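Local atomic coordinates of HcgC (Methanococcus maripaludis S2, PDB entry 5O4J), a protein that transfers a methyl group from S-adenosylmethionine to a carbon atom of a pyridinol precursor in the biosynthesis of the [Fe]-hydrogenase cofactor. Residues K28-I33 with S55-S60; K206-T211 with L222-M227. All coordinates share one frame; numbering follows the deposited sequence.

Contact 1 (K28-I33 with S55-S60)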
loop_
_atom_site.group_PDB
_atom_site.type_symbol
_atom_site.label_atom_id
_atom_site.label_comp_id
_atom_site.label_asym_id
_atom_site.label_seq_id
_atom_site.Cartn_x
_atom_site.Cartn_y
_atom_site.Cartn_z
ATOM N N LYS A 28 19.120 -7.823 -17.479
ATOM C CA LYS A 28 17.886 -7.796 -18.263
ATOM C C LYS A 28 17.933 -6.732 -19.355
ATOM O O LYS A 28 17.499 -6.979 -20.488
ATOM C CB LYS A 28 16.678 -7.572 -17.357
ATOM C CG LYS A 28 16.260 -8.820 -16.612
ATOM C CD LYS A 28 15.259 -8.529 -15.521
ATOM C CE LYS A 28 14.748 -9.856 -14.940
ATOM N NZ LYS A 28 13.714 -9.702 -13.898
ATOM N N LYS A 29 18.478 -5.556 -19.053
ATOM C CA LYS A 29 18.604 -4.522 -20.077
ATOM C C LYS A 29 19.562 -4.960 -21.183
ATOM O O LYS A 29 19.277 -4.778 -22.376
ATOM C CB LYS A 29 19.072 -3.206 -19.441
ATOM C CG LYS A 29 18.068 -2.602 -18.463
ATOM C CD LYS A 29 18.497 -1.229 -17.979
ATOM C CE LYS A 29 17.419 -0.622 -17.090
ATOM N NZ LYS A 29 17.740 0.784 -16.692
ATOM N N ALA A 30 20.697 -5.552 -20.810
ATOM C CA ALA A 30 21.651 -6.011 -21.813
ATOM C C ALA A 30 21.040 -7.088 -22.695
ATOM O O ALA A 30 21.258 -7.105 -23.912
ATOM C CB ALA A 30 22.924 -6.516 -21.135
ATOM N N ASN A 31 20.294 -8.020 -22.094
ATOM C CA ASN A 31 19.671 -9.077 -22.875
ATOM C C ASN A 31 18.570 -8.535 -23.785
ATOM O O ASN A 31 18.379 -9.051 -24.893
ATOM C CB ASN A 31 19.140 -10.164 -21.946
ATOM C CG ASN A 31 20.246 -11.077 -21.451
ATOM O OD1 ASN A 31 21.282 -11.223 -22.111
ATOM N ND2 ASN A 31 20.040 -11.687 -20.293
ATOM N N ALA A 32 17.841 -7.507 -23.347
ATOM C CA ALA A 32 16.861 -6.863 -24.221
ATOM C C ALA A 32 17.531 -6.281 -25.461
ATOM O O ALA A 32 17.022 -6.415 -26.584
ATOM C CB ALA A 32 16.121 -5.764 -23.455
ATOM N N ILE A 33 18.672 -5.620 -25.278
ATOM C CA ILE A 33 19.424 -5.083 -26.409
ATOM C C ILE A 33 19.915 -6.216 -27.302
ATOM O O ILE A 33 19.777 -6.166 -28.532
ATOM C CB ILE A 33 20.582 -4.204 -25.901
ATOM C CG1 ILE A 33 20.017 -2.902 -25.339
ATOM C CG2 ILE A 33 21.604 -3.932 -27.011
ATOM C CD1 ILE A 33 20.984 -2.125 -24.462
ATOM N N SER A 55 27.980 0.338 -18.158
ATOM C CA SER A 55 29.224 -0.416 -18.074
ATOM C C SER A 55 29.028 -1.860 -18.534
ATOM O O SER A 55 29.783 -2.371 -19.375
ATOM C CB SER A 55 29.766 -0.351 -16.638
ATOM O OG SER A 55 30.941 -1.117 -16.508
ATOM N N TYR A 56 28.016 -2.539 -17.989
ATOM C CA TYR A 56 27.793 -3.930 -18.366
ATOM C C TYR A 56 27.221 -4.048 -19.772
ATOM O O TYR A 56 27.579 -4.965 -20.520
ATOM C CB TYR A 56 26.860 -4.628 -17.380
ATOM C CG TYR A 56 26.696 -6.065 -17.791
ATOM C CD1 TYR A 56 27.732 -6.968 -17.627
ATOM C CD2 TYR A 56 25.530 -6.511 -18.393
ATOM C CE1 TYR A 56 27.607 -8.282 -18.035
ATOM C CE2 TYR A 56 25.394 -7.826 -18.802
ATOM C CZ TYR A 56 26.435 -8.707 -18.618
ATOM O OH TYR A 56 26.313 -10.020 -19.023
ATOM N N ILE A 57 26.323 -3.145 -20.148
ATOM C CA ILE A 57 25.765 -3.200 -21.497
ATOM C C ILE A 57 26.879 -3.087 -22.530
ATOM O O ILE A 57 26.921 -3.839 -23.512
ATOM C CB ILE A 57 24.691 -2.116 -21.677
ATOM C CG1 ILE A 57 23.431 -2.539 -20.933
ATOM C CG2 ILE A 57 24.394 -1.865 -23.156
ATOM C CD1 ILE A 57 22.382 -1.467 -20.820
ATOM N N ALA A 58 27.800 -2.147 -22.321
ATOM C CA ALA A 58 28.939 -2.026 -23.224
ATOM C C ALA A 58 29.761 -3.310 -23.248
ATOM O O ALA A 58 30.174 -3.771 -24.319
ATOM C CB ALA A 58 29.810 -0.842 -22.808
ATOM N N TYR A 59 30.012 -3.901 -22.080
ATOM C CA TYR A 59 30.737 -5.166 -22.039
ATOM C C TYR A 59 30.005 -6.241 -22.838
ATOM O O TYR A 59 30.634 -7.029 -23.554
ATOM C CB TYR A 59 30.944 -5.623 -20.594
ATOM C CG TYR A 59 31.869 -6.806 -20.501
ATOM C CD1 TYR A 59 33.242 -6.618 -20.604
ATOM C CD2 TYR A 59 31.396 -8.097 -20.328
ATOM C CE1 TYR A 59 34.120 -7.670 -20.532
ATOM C CE2 TYR A 59 32.276 -9.171 -20.254
ATOM C CZ TYR A 59 33.637 -8.944 -20.356
ATOM O OH TYR A 59 34.530 -9.990 -20.287
ATOM N N SER A 60 28.679 -6.302 -22.711
ATOM C CA SER A 60 27.897 -7.327 -23.400
ATOM C C SER A 60 27.956 -7.180 -24.914
ATOM O O SER A 60 27.610 -8.128 -25.626
ATOM C CB SER A 60 26.434 -7.291 -22.945
ATOM O OG SER A 60 25.719 -6.204 -23.518
HETATM O O HOH W 1 23.519 -6.199 -25.135
#

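Contact 2 (K206-T211 with L222-M227)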
loop_
_atom_site.group_PDB
_atom_site.type_symbol
_atom_site.label_atom_id
_atom_site.label_comp_id
_atom_site.label_asym_id
_atom_site.label_seq_id
_atom_site.Cartn_x
_atom_site.Cartn_y
_atom_site.Cartn_z
ATOM N N LYS A 206 20.769 4.139 0.832
ATOM C CA LYS A 206 21.308 5.482 0.995
ATOM C C LYS A 206 21.351 6.102 -0.391
ATOM O O LYS A 206 20.985 5.474 -1.389
ATOM C CB LYS A 206 22.690 5.463 1.643
ATOM C CG LYS A 206 23.730 4.738 0.792
ATOM C CD LYS A 206 25.150 4.956 1.303
ATOM C CE LYS A 206 25.643 6.354 0.942
ATOM N NZ LYS A 206 26.912 6.682 1.625
ATOM N N TYR A 207 21.790 7.352 -0.452
ATOM C CA TYR A 207 21.843 8.069 -1.720
ATOM C C TYR A 207 23.132 7.680 -2.446
ATOM O O TYR A 207 24.110 8.430 -2.507
ATOM C CB TYR A 207 21.727 9.564 -1.463
ATOM C CG TYR A 207 21.790 10.416 -2.697
ATOM C CD1 TYR A 207 20.950 10.176 -3.775
ATOM C CD2 TYR A 207 22.666 11.480 -2.778
ATOM C CE1 TYR A 207 21.008 10.970 -4.916
ATOM C CE2 TYR A 207 22.733 12.273 -3.910
ATOM C CZ TYR A 207 21.902 12.014 -4.967
ATOM O OH TYR A 207 21.966 12.812 -6.081
ATOM N N PHE A 208 23.133 6.441 -2.967
ATOM C CA PHE A 208 24.310 5.911 -3.653
ATOM C C PHE A 208 24.730 6.810 -4.802
ATOM O O PHE A 208 25.916 6.912 -5.131
ATOM C CB PHE A 208 24.030 4.519 -4.225
ATOM C CG PHE A 208 23.540 3.517 -3.227
ATOM C CD1 PHE A 208 24.402 2.918 -2.329
ATOM C CD2 PHE A 208 22.209 3.138 -3.227
ATOM C CE1 PHE A 208 23.937 1.980 -1.425
ATOM C CE2 PHE A 208 21.737 2.207 -2.331
ATOM C CZ PHE A 208 22.595 1.627 -1.429
ATOM N N GLU A 209 23.756 7.397 -5.481
ATOM C CA GLU A 209 24.042 8.271 -6.607
ATOM C C GLU A 209 24.992 9.398 -6.206
ATOM O O GLU A 209 25.876 9.786 -6.982
ATOM C CB GLU A 209 22.712 8.801 -7.131
ATOM C CG GLU A 209 22.760 9.874 -8.177
ATOM C CD GLU A 209 21.372 10.411 -8.459
ATOM O OE1 GLU A 209 20.508 9.605 -8.868
ATOM O OE2 GLU A 209 21.135 11.621 -8.232
ATOM N N GLY A 210 24.830 9.926 -4.985
ATOM C CA GLY A 210 25.725 10.964 -4.505
ATOM C C GLY A 210 27.164 10.498 -4.396
ATOM O O GLY A 210 28.098 11.252 -4.679
ATOM N N THR A 211 27.368 9.250 -3.967
ATOM C CA THR A 211 28.726 8.721 -3.890
ATOM C C THR A 211 29.408 8.780 -5.251
ATOM O O THR A 211 30.599 9.093 -5.347
ATOM C CB THR A 211 28.690 7.287 -3.372
ATOM O OG1 THR A 211 27.890 7.238 -2.182
ATOM C CG2 THR A 211 30.086 6.785 -3.087
ATOM N N LEU A 222 30.888 1.160 -5.278
ATOM C CA LEU A 222 30.837 -0.286 -5.451
ATOM C C LEU A 222 30.888 -0.998 -4.108
ATOM O O LEU A 222 30.230 -2.027 -3.926
ATOM C CB LEU A 222 31.970 -0.742 -6.363
ATOM C CG LEU A 222 31.912 -0.125 -7.765
ATOM C CD1 LEU A 222 33.149 -0.499 -8.565
ATOM C CD2 LEU A 222 30.644 -0.542 -8.502
ATOM N N THR A 223 31.660 -0.459 -3.155
ATOM C CA THR A 223 31.679 -1.017 -1.805
ATOM C C THR A 223 30.313 -0.905 -1.155
ATOM O O THR A 223 29.842 -1.853 -0.510
ATOM C CB THR A 223 32.719 -0.300 -0.945
ATOM O OG1 THR A 223 34.017 -0.518 -1.504
ATOM C CG2 THR A 223 32.678 -0.799 0.505
ATOM N N GLU A 224 29.661 0.246 -1.322
ATOM C CA GLU A 224 28.336 0.437 -0.752
ATOM C C GLU A 224 27.345 -0.577 -1.303
ATOM O O GLU A 224 26.427 -0.988 -0.582
ATOM C CB GLU A 224 27.872 1.867 -1.004
ATOM C CG GLU A 224 28.610 2.838 -0.107
ATOM C CD GLU A 224 28.384 4.285 -0.461
ATOM O OE1 GLU A 224 27.820 4.560 -1.542
ATOM O OE2 GLU A 224 28.761 5.145 0.371
ATOM N N LEU A 225 27.499 -0.990 -2.567
ATOM C CA LEU A 225 26.582 -1.974 -3.133
ATOM C C LEU A 225 26.819 -3.365 -2.567
ATOM O O LEU A 225 25.931 -4.215 -2.651
ATOM C CB LEU A 225 26.715 -2.019 -4.658
ATOM C CG LEU A 225 26.434 -0.738 -5.450
ATOM C CD1 LEU A 225 26.522 -1.054 -6.927
ATOM C CD2 LEU A 225 25.085 -0.156 -5.098
ATOM N N ASN A 226 27.993 -3.607 -1.989
ATOM C CA ASN A 226 28.368 -4.923 -1.472
ATOM C C ASN A 226 27.855 -5.103 -0.040
ATOM O O ASN A 226 28.606 -5.352 0.904
ATOM C CB ASN A 226 29.883 -5.083 -1.538
ATOM C CG ASN A 226 30.331 -6.512 -1.332
ATOM O OD1 ASN A 226 29.594 -7.452 -1.619
ATOM N ND2 ASN A 226 31.554 -6.680 -0.837
ATOM N N MET A 227 26.548 -4.937 0.101
ATOM C CA MET A 227 25.862 -4.907 1.384
ATOM C C MET A 227 24.511 -5.580 1.204
ATOM O O MET A 227 23.879 -5.431 0.155
ATOM C CB MET A 227 25.679 -3.464 1.884
ATOM C CG MET A 227 24.792 -3.304 3.111
ATOM S SD MET A 227 25.369 -4.268 4.522
ATOM C CE MET A 227 24.064 -3.961 5.711
#

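Contact 1 (K28-I33 with S55-S60)
Residues 28-33 and 55-60 belong to two helices running in roughly the same direction, their local axes 9.1 Å apart at closest approach and crossing at -37°. The small residue Ala30 sits where the backbones come nearest, and three side chains of 55-60 close round its methyl. Tyr56 is the first: with CG anti to its own backbone N, the ring swings across to the neighbouring helix, and CE2 lies 3.6 Å from Ala30 CB, an oblique approach to the ring. Ile57 follows, its side chain reaching between the helices to three residues of 28-33. Ile57 CG1 meets Ala30 CB at 4.0 Å. Ile57 CG2 lies 3.7 Å from Ile33 CD1, the two side chains crossing at about a right angle, and Ile57 CD1 extends to Lys29 CB. An alanine at Ile57 would remove every one of these branches and would probably loosen the packing against Ala30, Ile33 and the base of Lys29. Ser60 completes the series. Ser60 OG, in the crowded position between N and carbonyl carbon (chi1 76°), donates to Ile57 O at 2.7 Å in the carbonyl plane, on a lone pair. That rotamer leaves Ser60 OG able to accept a bond from a water O 2.7 Å away, which also donates to Ala30 O, so a polar bridge links the helices beside the apolar contact. Beyond the contact, the extended Lys29 chain carries NZ to Ser175 O, Thr177 OG1 and a salt bridge with Glu134, next to bound S-adenosyl-L-homocysteine. Helix 54-60 joins parallel neighbouring strands 42-48 and 65-72 in a beta-alpha-beta crossover, laying Ala58 on Val68 and Ile70, whereas helix 18-37 rests Ala32 and Ile33 on Leu163 of strand 159-167.

Contact 2 (K206-T211 with L222-M227)
A pair of short helices, 208-213 and 218-225, forms the connection between the adjacent antiparallel strands 198-203 and 230-234, and Glu224 and Phe208 provide most of the buried surface where 206-211 meets 222-227. Glu224 leaves its helix with CG anti to the carbonyl carbon (chi1 -74°) and an extended chain, so the carboxylate reaches across to two donors. Thr211 meets it tip to tip: Thr211 OG1 donates to Glu224 OE1 at 2.8 Å, using the syn lone pair of that oxygen. The other oxygen takes a salt bridge, Lys206 NZ standing 2.7 Å from Glu224 OE2. This ammonium comes from above the carboxylate plane, 52° out of it, the Lys206 chain bending at chi3 and crossing the glutamate at about a right angle. OE2 has a second cationic partner in Lys220, so the carboxylate would be expected to stay ionised. With Thr211 on one oxygen and two lysines on the other, the rotation of the group is likely to be fixed.

Phe208 forms the apolar half. Its ring slides past the Glu224 chain in the opposite direction, with Glu224 CB at the ring edge, in plane, 3.9 Å from Phe208 CD1. Ring and carboxylate planes are 64° apart, so they do not stack. On the far side of the segment from this junction, Tyr207 OH bonds to Thr11 OG1 of the second subunit and Glu209 OE1 to Tyr200 OH of that subunit, which brings the first helix to the subunit interface. The Phe208 ring itself is held between two aliphatic groups: Lys206 CG lies 3.5 Å above one face, offset toward the rim, and Leu225 CD2 lies 4.2 Å above the opposite face, likewise near the rim.

In the fold
Along the chain the contacts come in series, contact 1 closing long before contact 2 opens. Their centres lie 21 Å apart, their nearest atoms about 8 Å. Contact 1 joins two helices that pack on the mixed seven-stranded sheet of the Rossmann-like part; contact 2 lies in the helical link between two strands of the four-stranded antiparallel sheet. Helix 18-37 connects them: it carries 28-33, while Ile18 at its start packs on Phe208 and Leu225. Residues binding S-adenosyl-L-homocysteine approach both: the side chains of Ser53 and Lys29 are about 4 Å apart, those of Leu52 and Leu225 about 5 Å. Contact 1 supplies a ligand-binding residue, whereas contact 2 lies near others, consistent with the edge of the site.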